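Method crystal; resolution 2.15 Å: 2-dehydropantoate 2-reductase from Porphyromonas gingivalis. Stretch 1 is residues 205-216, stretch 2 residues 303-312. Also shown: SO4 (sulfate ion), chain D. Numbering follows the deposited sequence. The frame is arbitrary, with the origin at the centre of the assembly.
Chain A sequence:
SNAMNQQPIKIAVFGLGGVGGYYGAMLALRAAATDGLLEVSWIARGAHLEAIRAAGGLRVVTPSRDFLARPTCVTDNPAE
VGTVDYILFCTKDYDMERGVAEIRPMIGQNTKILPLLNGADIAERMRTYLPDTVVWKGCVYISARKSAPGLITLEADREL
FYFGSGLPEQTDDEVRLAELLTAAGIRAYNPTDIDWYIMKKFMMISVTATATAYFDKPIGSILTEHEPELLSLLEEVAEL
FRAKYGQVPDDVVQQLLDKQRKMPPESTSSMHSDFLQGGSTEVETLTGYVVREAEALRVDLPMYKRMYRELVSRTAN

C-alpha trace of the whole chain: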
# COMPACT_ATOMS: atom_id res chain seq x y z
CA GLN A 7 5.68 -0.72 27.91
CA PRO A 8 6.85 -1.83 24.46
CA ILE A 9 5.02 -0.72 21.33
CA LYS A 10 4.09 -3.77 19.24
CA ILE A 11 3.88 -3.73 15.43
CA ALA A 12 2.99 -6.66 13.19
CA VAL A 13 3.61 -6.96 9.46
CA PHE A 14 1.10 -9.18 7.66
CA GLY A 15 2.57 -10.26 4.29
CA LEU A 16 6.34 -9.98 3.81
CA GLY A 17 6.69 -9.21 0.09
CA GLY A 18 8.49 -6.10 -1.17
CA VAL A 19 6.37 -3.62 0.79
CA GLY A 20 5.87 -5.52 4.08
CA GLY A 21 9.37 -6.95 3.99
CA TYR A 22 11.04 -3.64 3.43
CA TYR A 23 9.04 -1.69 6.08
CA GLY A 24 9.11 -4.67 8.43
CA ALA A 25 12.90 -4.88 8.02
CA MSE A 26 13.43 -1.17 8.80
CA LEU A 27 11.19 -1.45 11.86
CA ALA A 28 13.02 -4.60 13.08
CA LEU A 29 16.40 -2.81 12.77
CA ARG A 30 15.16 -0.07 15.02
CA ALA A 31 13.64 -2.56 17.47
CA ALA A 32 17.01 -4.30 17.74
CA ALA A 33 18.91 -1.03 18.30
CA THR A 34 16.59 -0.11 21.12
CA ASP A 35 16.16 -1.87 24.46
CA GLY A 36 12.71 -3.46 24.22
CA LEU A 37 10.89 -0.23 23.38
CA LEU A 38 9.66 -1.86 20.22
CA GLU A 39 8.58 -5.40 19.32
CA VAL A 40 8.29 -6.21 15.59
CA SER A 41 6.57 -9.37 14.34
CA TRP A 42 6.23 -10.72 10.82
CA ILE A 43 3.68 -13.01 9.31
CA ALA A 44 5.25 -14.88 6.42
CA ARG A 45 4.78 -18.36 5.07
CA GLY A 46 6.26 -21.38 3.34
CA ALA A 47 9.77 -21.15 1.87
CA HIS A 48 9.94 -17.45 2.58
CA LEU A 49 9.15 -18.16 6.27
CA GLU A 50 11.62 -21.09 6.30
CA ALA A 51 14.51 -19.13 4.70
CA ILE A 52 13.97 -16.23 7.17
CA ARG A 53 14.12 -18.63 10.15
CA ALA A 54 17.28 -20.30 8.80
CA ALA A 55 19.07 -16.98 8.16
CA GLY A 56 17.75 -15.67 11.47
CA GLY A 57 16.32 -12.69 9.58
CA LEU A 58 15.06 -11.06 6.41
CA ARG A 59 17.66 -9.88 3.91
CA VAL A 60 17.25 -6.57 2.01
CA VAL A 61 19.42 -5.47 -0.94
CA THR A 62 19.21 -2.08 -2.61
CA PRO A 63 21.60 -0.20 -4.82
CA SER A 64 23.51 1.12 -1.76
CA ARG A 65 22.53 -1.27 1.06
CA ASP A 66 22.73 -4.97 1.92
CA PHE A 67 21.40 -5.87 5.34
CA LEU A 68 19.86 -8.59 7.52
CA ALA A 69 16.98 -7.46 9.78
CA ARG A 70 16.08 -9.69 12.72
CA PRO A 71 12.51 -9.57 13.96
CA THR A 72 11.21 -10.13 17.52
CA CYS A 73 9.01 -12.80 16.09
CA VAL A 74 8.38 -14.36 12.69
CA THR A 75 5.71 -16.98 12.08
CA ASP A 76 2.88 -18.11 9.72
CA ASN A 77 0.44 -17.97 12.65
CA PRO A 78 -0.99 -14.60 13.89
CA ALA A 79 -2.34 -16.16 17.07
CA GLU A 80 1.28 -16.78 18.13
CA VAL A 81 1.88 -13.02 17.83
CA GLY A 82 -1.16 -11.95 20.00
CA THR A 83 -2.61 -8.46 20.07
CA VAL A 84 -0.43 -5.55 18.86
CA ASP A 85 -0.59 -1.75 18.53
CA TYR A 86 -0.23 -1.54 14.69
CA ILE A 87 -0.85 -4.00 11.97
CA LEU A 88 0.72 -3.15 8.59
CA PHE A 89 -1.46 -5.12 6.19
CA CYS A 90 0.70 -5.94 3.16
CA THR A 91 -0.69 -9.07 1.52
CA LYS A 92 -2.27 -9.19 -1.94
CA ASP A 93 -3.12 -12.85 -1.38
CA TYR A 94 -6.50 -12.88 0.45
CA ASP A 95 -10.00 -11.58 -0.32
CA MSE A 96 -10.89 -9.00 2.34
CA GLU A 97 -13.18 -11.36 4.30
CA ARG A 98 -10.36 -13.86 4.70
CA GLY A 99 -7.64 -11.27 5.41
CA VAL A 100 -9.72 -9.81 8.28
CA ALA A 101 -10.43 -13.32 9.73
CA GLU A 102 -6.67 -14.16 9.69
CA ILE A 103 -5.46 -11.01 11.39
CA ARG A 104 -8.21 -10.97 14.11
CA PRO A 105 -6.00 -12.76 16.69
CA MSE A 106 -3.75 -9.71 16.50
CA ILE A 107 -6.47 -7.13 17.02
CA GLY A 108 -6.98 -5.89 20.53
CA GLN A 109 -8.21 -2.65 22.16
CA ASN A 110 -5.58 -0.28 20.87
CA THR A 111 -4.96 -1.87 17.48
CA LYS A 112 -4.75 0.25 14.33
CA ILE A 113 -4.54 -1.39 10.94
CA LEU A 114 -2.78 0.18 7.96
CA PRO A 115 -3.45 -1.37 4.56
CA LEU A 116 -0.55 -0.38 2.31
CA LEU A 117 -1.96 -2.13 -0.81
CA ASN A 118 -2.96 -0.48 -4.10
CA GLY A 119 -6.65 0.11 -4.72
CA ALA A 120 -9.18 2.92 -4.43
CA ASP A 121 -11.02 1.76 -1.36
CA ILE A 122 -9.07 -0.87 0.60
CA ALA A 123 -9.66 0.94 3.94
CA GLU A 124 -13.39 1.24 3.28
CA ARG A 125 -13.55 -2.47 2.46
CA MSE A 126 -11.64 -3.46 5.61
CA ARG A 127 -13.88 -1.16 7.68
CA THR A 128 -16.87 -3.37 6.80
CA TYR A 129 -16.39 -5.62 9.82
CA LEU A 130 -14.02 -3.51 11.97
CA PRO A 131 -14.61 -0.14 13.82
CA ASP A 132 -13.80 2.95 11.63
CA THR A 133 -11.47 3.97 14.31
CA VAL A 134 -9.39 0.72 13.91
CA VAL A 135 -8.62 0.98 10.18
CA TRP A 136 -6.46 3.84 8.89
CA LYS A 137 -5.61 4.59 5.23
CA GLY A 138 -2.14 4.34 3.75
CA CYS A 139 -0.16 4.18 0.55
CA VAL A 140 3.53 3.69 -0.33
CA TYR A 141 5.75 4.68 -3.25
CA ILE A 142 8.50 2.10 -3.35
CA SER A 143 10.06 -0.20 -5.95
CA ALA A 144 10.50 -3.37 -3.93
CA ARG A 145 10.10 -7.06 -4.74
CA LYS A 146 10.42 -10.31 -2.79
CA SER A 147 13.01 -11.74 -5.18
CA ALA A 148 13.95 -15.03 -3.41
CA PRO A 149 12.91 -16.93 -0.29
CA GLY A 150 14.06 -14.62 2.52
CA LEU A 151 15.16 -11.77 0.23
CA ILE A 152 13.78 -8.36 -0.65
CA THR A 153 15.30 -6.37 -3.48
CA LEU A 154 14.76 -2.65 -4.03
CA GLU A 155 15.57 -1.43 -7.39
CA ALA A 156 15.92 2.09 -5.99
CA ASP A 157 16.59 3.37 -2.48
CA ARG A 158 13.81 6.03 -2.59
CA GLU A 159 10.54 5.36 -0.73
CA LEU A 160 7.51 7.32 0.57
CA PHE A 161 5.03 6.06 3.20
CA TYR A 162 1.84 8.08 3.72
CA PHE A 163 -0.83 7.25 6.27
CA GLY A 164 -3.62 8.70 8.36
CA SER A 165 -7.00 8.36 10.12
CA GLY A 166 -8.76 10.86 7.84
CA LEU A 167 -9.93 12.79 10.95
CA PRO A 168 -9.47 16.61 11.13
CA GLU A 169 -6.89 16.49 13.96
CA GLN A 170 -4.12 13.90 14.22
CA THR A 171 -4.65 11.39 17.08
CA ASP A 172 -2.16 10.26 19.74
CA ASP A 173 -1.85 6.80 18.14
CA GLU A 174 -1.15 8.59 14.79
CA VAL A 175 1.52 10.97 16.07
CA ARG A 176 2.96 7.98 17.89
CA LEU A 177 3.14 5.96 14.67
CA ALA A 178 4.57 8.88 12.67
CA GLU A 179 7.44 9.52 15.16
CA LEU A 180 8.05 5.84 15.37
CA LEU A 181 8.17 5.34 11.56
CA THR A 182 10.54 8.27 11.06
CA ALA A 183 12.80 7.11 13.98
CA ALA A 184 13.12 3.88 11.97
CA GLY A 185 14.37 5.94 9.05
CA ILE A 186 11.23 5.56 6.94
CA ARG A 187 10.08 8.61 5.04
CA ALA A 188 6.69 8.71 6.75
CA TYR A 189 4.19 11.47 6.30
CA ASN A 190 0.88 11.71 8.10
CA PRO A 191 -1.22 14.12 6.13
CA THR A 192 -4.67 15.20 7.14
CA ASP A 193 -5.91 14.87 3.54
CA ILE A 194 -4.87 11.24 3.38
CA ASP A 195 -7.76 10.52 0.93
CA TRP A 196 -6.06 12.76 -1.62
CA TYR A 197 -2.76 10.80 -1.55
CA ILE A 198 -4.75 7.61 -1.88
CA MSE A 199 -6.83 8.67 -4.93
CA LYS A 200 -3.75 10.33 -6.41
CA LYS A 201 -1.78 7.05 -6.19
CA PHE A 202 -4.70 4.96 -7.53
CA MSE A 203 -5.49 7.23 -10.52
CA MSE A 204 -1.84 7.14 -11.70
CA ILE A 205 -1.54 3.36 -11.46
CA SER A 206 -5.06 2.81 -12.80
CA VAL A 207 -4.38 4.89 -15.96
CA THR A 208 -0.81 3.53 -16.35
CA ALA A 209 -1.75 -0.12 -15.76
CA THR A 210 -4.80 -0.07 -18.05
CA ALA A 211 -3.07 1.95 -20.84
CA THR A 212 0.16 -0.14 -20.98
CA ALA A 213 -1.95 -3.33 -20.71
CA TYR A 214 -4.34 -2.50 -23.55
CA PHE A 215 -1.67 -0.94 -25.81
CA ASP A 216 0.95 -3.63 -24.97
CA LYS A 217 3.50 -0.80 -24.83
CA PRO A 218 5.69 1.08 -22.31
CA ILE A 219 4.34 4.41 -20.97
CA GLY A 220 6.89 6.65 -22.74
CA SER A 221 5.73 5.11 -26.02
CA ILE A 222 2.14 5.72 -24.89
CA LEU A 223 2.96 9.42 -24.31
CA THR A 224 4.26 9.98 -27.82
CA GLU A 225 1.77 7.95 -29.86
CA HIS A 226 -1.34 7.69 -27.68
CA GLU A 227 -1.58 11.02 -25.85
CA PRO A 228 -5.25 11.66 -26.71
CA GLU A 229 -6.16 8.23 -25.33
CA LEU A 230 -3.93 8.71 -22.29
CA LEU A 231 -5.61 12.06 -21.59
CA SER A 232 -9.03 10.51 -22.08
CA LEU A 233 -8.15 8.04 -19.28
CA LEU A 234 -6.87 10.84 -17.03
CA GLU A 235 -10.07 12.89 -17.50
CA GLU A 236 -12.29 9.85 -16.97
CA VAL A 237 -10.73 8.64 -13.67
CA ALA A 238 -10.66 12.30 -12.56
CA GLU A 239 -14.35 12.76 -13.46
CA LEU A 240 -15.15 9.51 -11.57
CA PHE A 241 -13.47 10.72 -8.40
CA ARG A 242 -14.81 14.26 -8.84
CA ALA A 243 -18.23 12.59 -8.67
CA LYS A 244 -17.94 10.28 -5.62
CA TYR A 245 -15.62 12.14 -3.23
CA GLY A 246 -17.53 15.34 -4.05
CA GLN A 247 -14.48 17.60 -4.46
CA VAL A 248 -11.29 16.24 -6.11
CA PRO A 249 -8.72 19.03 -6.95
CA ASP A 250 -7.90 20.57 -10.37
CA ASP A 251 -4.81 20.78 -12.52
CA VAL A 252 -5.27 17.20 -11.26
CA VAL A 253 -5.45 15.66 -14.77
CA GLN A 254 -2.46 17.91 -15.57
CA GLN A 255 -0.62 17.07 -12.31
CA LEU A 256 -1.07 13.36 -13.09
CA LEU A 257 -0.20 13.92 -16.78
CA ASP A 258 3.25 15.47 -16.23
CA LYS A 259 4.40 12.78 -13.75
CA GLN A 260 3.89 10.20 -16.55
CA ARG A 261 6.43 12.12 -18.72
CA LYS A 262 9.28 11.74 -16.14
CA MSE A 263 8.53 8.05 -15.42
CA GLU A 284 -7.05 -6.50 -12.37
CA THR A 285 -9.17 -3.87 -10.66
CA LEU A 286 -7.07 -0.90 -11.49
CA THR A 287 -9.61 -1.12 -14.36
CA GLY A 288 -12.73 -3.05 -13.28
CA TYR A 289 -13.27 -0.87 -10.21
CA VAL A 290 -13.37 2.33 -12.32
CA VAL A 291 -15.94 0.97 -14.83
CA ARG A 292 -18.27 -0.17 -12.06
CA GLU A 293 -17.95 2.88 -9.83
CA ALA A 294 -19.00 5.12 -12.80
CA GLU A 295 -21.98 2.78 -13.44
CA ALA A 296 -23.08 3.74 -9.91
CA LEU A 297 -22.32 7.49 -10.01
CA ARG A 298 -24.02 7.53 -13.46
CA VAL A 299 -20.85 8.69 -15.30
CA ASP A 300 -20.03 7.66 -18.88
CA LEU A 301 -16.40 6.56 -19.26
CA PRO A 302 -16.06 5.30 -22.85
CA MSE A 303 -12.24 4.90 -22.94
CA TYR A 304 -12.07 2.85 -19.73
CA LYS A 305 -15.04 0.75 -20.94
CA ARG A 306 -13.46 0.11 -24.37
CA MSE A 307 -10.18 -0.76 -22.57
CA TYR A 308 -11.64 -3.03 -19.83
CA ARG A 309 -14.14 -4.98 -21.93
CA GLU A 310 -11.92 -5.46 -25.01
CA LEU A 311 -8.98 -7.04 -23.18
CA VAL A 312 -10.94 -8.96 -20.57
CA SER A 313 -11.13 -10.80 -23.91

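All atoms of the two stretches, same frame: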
# COMPACT_ATOMS: atom_id res chain seq x y z
N ILE A 205 -1.78 4.77 -11.19
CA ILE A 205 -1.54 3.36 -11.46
C ILE A 205 -2.70 2.73 -12.22
O ILE A 205 -2.51 1.83 -13.03
CB ILE A 205 -1.17 2.57 -10.20
CG1 ILE A 205 -1.02 1.09 -10.52
CG2 ILE A 205 -2.22 2.77 -9.14
CD1 ILE A 205 -0.62 0.21 -9.36
N SER A 206 -3.92 3.21 -11.98
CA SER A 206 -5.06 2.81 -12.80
C SER A 206 -4.76 3.19 -14.26
O SER A 206 -4.62 2.31 -15.11
CB SER A 206 -6.34 3.47 -12.26
OG SER A 206 -7.48 3.12 -13.02
N VAL A 207 -4.60 4.47 -14.55
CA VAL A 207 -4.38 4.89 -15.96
C VAL A 207 -3.20 4.14 -16.58
O VAL A 207 -3.34 3.54 -17.63
CB VAL A 207 -4.27 6.42 -16.18
CG1 VAL A 207 -5.51 7.16 -15.63
CG2 VAL A 207 -3.00 6.96 -15.58
N THR A 208 -2.06 4.14 -15.87
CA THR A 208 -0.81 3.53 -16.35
C THR A 208 -0.95 2.03 -16.59
O THR A 208 -0.57 1.53 -17.66
CB THR A 208 0.37 3.79 -15.39
OG1 THR A 208 0.55 5.20 -15.22
CG2 THR A 208 1.65 3.17 -15.92
N ALA A 209 -1.51 1.32 -15.62
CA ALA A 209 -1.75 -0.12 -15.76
C ALA A 209 -2.69 -0.40 -16.93
O ALA A 209 -2.35 -1.17 -17.82
CB ALA A 209 -2.28 -0.73 -14.46
N THR A 210 -3.86 0.24 -16.96
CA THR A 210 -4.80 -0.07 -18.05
C THR A 210 -4.24 0.28 -19.44
O THR A 210 -4.31 -0.53 -20.35
CB THR A 210 -6.29 0.39 -17.82
OG1 THR A 210 -6.83 0.99 -19.01
CG2 THR A 210 -6.43 1.34 -16.66
N ALA A 211 -3.64 1.47 -19.57
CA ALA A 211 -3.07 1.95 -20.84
C ALA A 211 -1.93 1.09 -21.39
O ALA A 211 -1.95 0.76 -22.58
CB ALA A 211 -2.65 3.42 -20.73
N THR A 212 -0.95 0.75 -20.55
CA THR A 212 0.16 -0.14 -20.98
C THR A 212 -0.30 -1.59 -21.19
O THR A 212 0.36 -2.34 -21.89
CB THR A 212 1.42 -0.12 -20.04
OG1 THR A 212 1.17 -0.83 -18.82
CG2 THR A 212 1.89 1.29 -19.76
N ALA A 213 -1.42 -1.98 -20.57
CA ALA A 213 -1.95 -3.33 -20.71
C ALA A 213 -2.80 -3.50 -21.97
O ALA A 213 -2.76 -4.55 -22.62
CB ALA A 213 -2.73 -3.74 -19.46
N TYR A 214 -3.57 -2.48 -22.31
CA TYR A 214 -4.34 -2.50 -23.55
C TYR A 214 -3.41 -2.27 -24.74
O TYR A 214 -3.46 -3.02 -25.72
CB TYR A 214 -5.48 -1.48 -23.49
CG TYR A 214 -6.18 -1.15 -24.82
CD1 TYR A 214 -5.53 -0.42 -25.81
CD2 TYR A 214 -7.51 -1.54 -25.04
CE1 TYR A 214 -6.17 -0.10 -27.01
CE2 TYR A 214 -8.15 -1.22 -26.24
CZ TYR A 214 -7.47 -0.50 -27.22
OH TYR A 214 -8.08 -0.17 -28.41
N PHE A 215 -2.55 -1.25 -24.67
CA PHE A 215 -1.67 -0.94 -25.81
C PHE A 215 -0.47 -1.88 -25.98
O PHE A 215 0.17 -1.87 -27.03
CB PHE A 215 -1.18 0.52 -25.77
CG PHE A 215 -2.24 1.54 -26.14
CD1 PHE A 215 -2.94 1.45 -27.34
CD2 PHE A 215 -2.49 2.62 -25.31
CE1 PHE A 215 -3.89 2.39 -27.68
CE2 PHE A 215 -3.43 3.58 -25.64
CZ PHE A 215 -4.14 3.46 -26.82
N ASP A 216 -0.18 -2.68 -24.95
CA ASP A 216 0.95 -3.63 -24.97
C ASP A 216 2.27 -2.89 -25.22
O ASP A 216 3.12 -3.34 -26.01
CB ASP A 216 0.68 -4.74 -26.01
CG ASP A 216 1.81 -5.75 -26.13
OD1 ASP A 216 2.25 -5.98 -27.28
OD2 ASP A 216 2.25 -6.32 -25.10
N MSE A 303 -13.61 5.41 -22.78
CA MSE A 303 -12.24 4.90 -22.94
C MSE A 303 -11.90 3.75 -21.99
O MSE A 303 -11.34 2.73 -22.42
CB MSE A 303 -11.21 6.02 -22.77
CG MSE A 303 -9.80 5.71 -23.31
SE MSE A 303 -9.70 5.40 -25.27
CE MSE A 303 -10.58 7.01 -25.95
N TYR A 304 -12.21 3.93 -20.70
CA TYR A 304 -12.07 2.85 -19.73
C TYR A 304 -12.90 1.63 -20.11
O TYR A 304 -12.41 0.51 -20.01
CB TYR A 304 -12.46 3.33 -18.34
CG TYR A 304 -11.28 3.73 -17.48
CD1 TYR A 304 -10.86 5.05 -17.42
CD2 TYR A 304 -10.60 2.77 -16.73
CE1 TYR A 304 -9.77 5.42 -16.64
CE2 TYR A 304 -9.50 3.13 -15.93
CZ TYR A 304 -9.10 4.45 -15.89
OH TYR A 304 -8.04 4.81 -15.10
N LYS A 305 -14.13 1.85 -20.57
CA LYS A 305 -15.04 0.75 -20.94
C LYS A 305 -14.56 -0.02 -22.17
O LYS A 305 -14.62 -1.24 -22.20
CB LYS A 305 -16.47 1.24 -21.12
CG LYS A 305 -17.12 1.75 -19.84
CD LYS A 305 -18.64 1.70 -19.93
CE LYS A 305 -19.25 2.95 -20.56
NZ LYS A 305 -19.11 3.00 -22.05
N ARG A 306 -14.08 0.71 -23.18
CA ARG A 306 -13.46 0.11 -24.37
C ARG A 306 -12.25 -0.72 -23.93
O ARG A 306 -12.09 -1.86 -24.36
CB ARG A 306 -13.02 1.19 -25.37
CG ARG A 306 -12.75 0.69 -26.79
CD ARG A 306 -11.39 1.17 -27.36
NE ARG A 306 -11.39 2.53 -27.91
CZ ARG A 306 -10.36 3.10 -28.55
NH1 ARG A 306 -9.22 2.44 -28.75
NH2 ARG A 306 -10.46 4.35 -29.01
N MSE A 307 -11.43 -0.15 -23.05
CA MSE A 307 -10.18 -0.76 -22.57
C MSE A 307 -10.40 -2.02 -21.70
O MSE A 307 -9.76 -3.06 -21.92
CB MSE A 307 -9.35 0.29 -21.82
CG MSE A 307 -7.87 0.40 -22.22
SE MSE A 307 -7.32 2.22 -22.75
CE MSE A 307 -5.47 1.94 -23.23
N TYR A 308 -11.32 -1.92 -20.74
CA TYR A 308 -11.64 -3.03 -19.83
C TYR A 308 -12.22 -4.22 -20.59
O TYR A 308 -11.63 -5.30 -20.61
CB TYR A 308 -12.62 -2.57 -18.73
CG TYR A 308 -13.13 -3.69 -17.85
CD1 TYR A 308 -12.37 -4.17 -16.78
CD2 TYR A 308 -14.38 -4.29 -18.09
CE1 TYR A 308 -12.83 -5.20 -15.98
CE2 TYR A 308 -14.84 -5.33 -17.29
CZ TYR A 308 -14.06 -5.78 -16.23
OH TYR A 308 -14.50 -6.80 -15.43
N ARG A 309 -13.37 -3.98 -21.21
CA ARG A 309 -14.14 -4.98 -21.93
C ARG A 309 -13.32 -5.70 -23.01
O ARG A 309 -13.37 -6.94 -23.10
CB ARG A 309 -15.38 -4.32 -22.55
CG ARG A 309 -16.32 -5.24 -23.32
CD ARG A 309 -17.69 -4.58 -23.51
NE ARG A 309 -18.67 -5.49 -24.10
CZ ARG A 309 -19.99 -5.39 -23.95
NH1 ARG A 309 -20.51 -4.42 -23.20
NH2 ARG A 309 -20.79 -6.27 -24.53
N GLU A 310 -12.57 -4.93 -23.80
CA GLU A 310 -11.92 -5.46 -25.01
C GLU A 310 -10.48 -5.98 -24.83
O GLU A 310 -9.78 -6.26 -25.81
CB GLU A 310 -12.05 -4.45 -26.17
CG GLU A 310 -13.49 -4.32 -26.70
CD GLU A 310 -13.74 -3.04 -27.49
OE1 GLU A 310 -14.93 -2.76 -27.81
OE2 GLU A 310 -12.77 -2.30 -27.80
N LEU A 311 -10.07 -6.12 -23.56
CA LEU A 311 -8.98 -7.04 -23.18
C LEU A 311 -9.20 -7.83 -21.87
O LEU A 311 -8.26 -8.41 -21.31
CB LEU A 311 -7.58 -6.43 -23.29
CG LEU A 311 -6.78 -7.14 -24.41
CD1 LEU A 311 -5.92 -6.18 -25.24
CD2 LEU A 311 -5.95 -8.31 -23.87
N VAL A 312 -10.45 -7.85 -21.39
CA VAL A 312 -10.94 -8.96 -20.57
C VAL A 312 -11.14 -10.14 -21.54
O VAL A 312 -11.25 -11.31 -21.13
CB VAL A 312 -12.24 -8.58 -19.77
CG1 VAL A 312 -13.03 -9.82 -19.33
CG2 VAL A 312 -11.90 -7.73 -18.56
S SO4 D . -12.97 -7.26 -12.65
O1 SO4 D . -13.04 -5.88 -13.12
O2 SO4 D . -12.24 -8.10 -13.61
O3 SO4 D . -12.29 -7.28 -11.34
O4 SO4 D . -14.34 -7.75 -12.56

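Two hydrogen bonds, both involving a tyrosine hydroxyl, tie the stretches together. In the first, Tyr 304 OH donates to Ser 206 OG at 2.7 Å, a short contact in which the serine oxygen lies at the edge of the tyrosine ring, near its plane, where the hydroxyl can reach it without twisting out of conjugation. Ser 206 OG is also hydrogen-bonded elsewhere in the structure, so this buried oxygen is well satisfied. In the second, Arg 306 NH1 donates to Tyr 214 OH over 2.9 Å, with an N-H...acceptor angle of 148°. The phenol oxygen lies near the guanidinium plane, the direction in which the N-H bonds project. The arginine CA-to-CB bond points sideways, and the long side chain brings its end nearer to stretch 1. The two tyrosines thus reach in opposite senses, one from each stretch.

Both bonds span helices that cross at 54°, with their axes 10.0 Å apart at closest approach. The backbones come nearest at Tyr 214 and Met 307, whose CA atoms are 6.2 Å apart. Within helix 205-215, regular i to i+4 bonds such as Ala 211 N to Val 207 O (2.9 Å) place Val 207, Thr 210, Ala 211 and Tyr 214 along the side that meets stretch 2.

Met 307, a selenomethionine, is the centre of the packing. Its side chain sits as a knob among Thr 210, Ala 211, Tyr 214 and Phe 215, an arrangement that fills the space between the helices with a flexible, polarizable chain. Its CG lies 3.3 Å from Tyr 214 CB, while SE stands over one face of the Tyr 214 ring, 4.5 Å from the centroid and 25° off the normal, a sulfur-aromatic type of contact made here by selenium. Farther along, CE of Met 307 approaches Ala 211 CA at 3.4 Å and Phe 215 CE2 at 3.6 Å. Tyr 214 therefore serves twice, its ring face packing against selenium and its hydroxyl accepting from arginine.

Carbon contacts supplement the hydrogen bond of Tyr 304: Val 207 CG1 lies 3.5 Å from Tyr 304 OH, and Thr 210 CG2 is 3.6 Å from Tyr 304 CE2. Thr 210 OG1, 3.4 Å from Met 307 CG, is buried with no polar partner in the model. At the periphery, Leu 311 points toward stretch 1, its CD1 4.0 Å from Tyr 214 O. Tyr 308 instead points away, and its OH makes a weak 2.9 Å hydrogen bond to O1 of the sulfate ion.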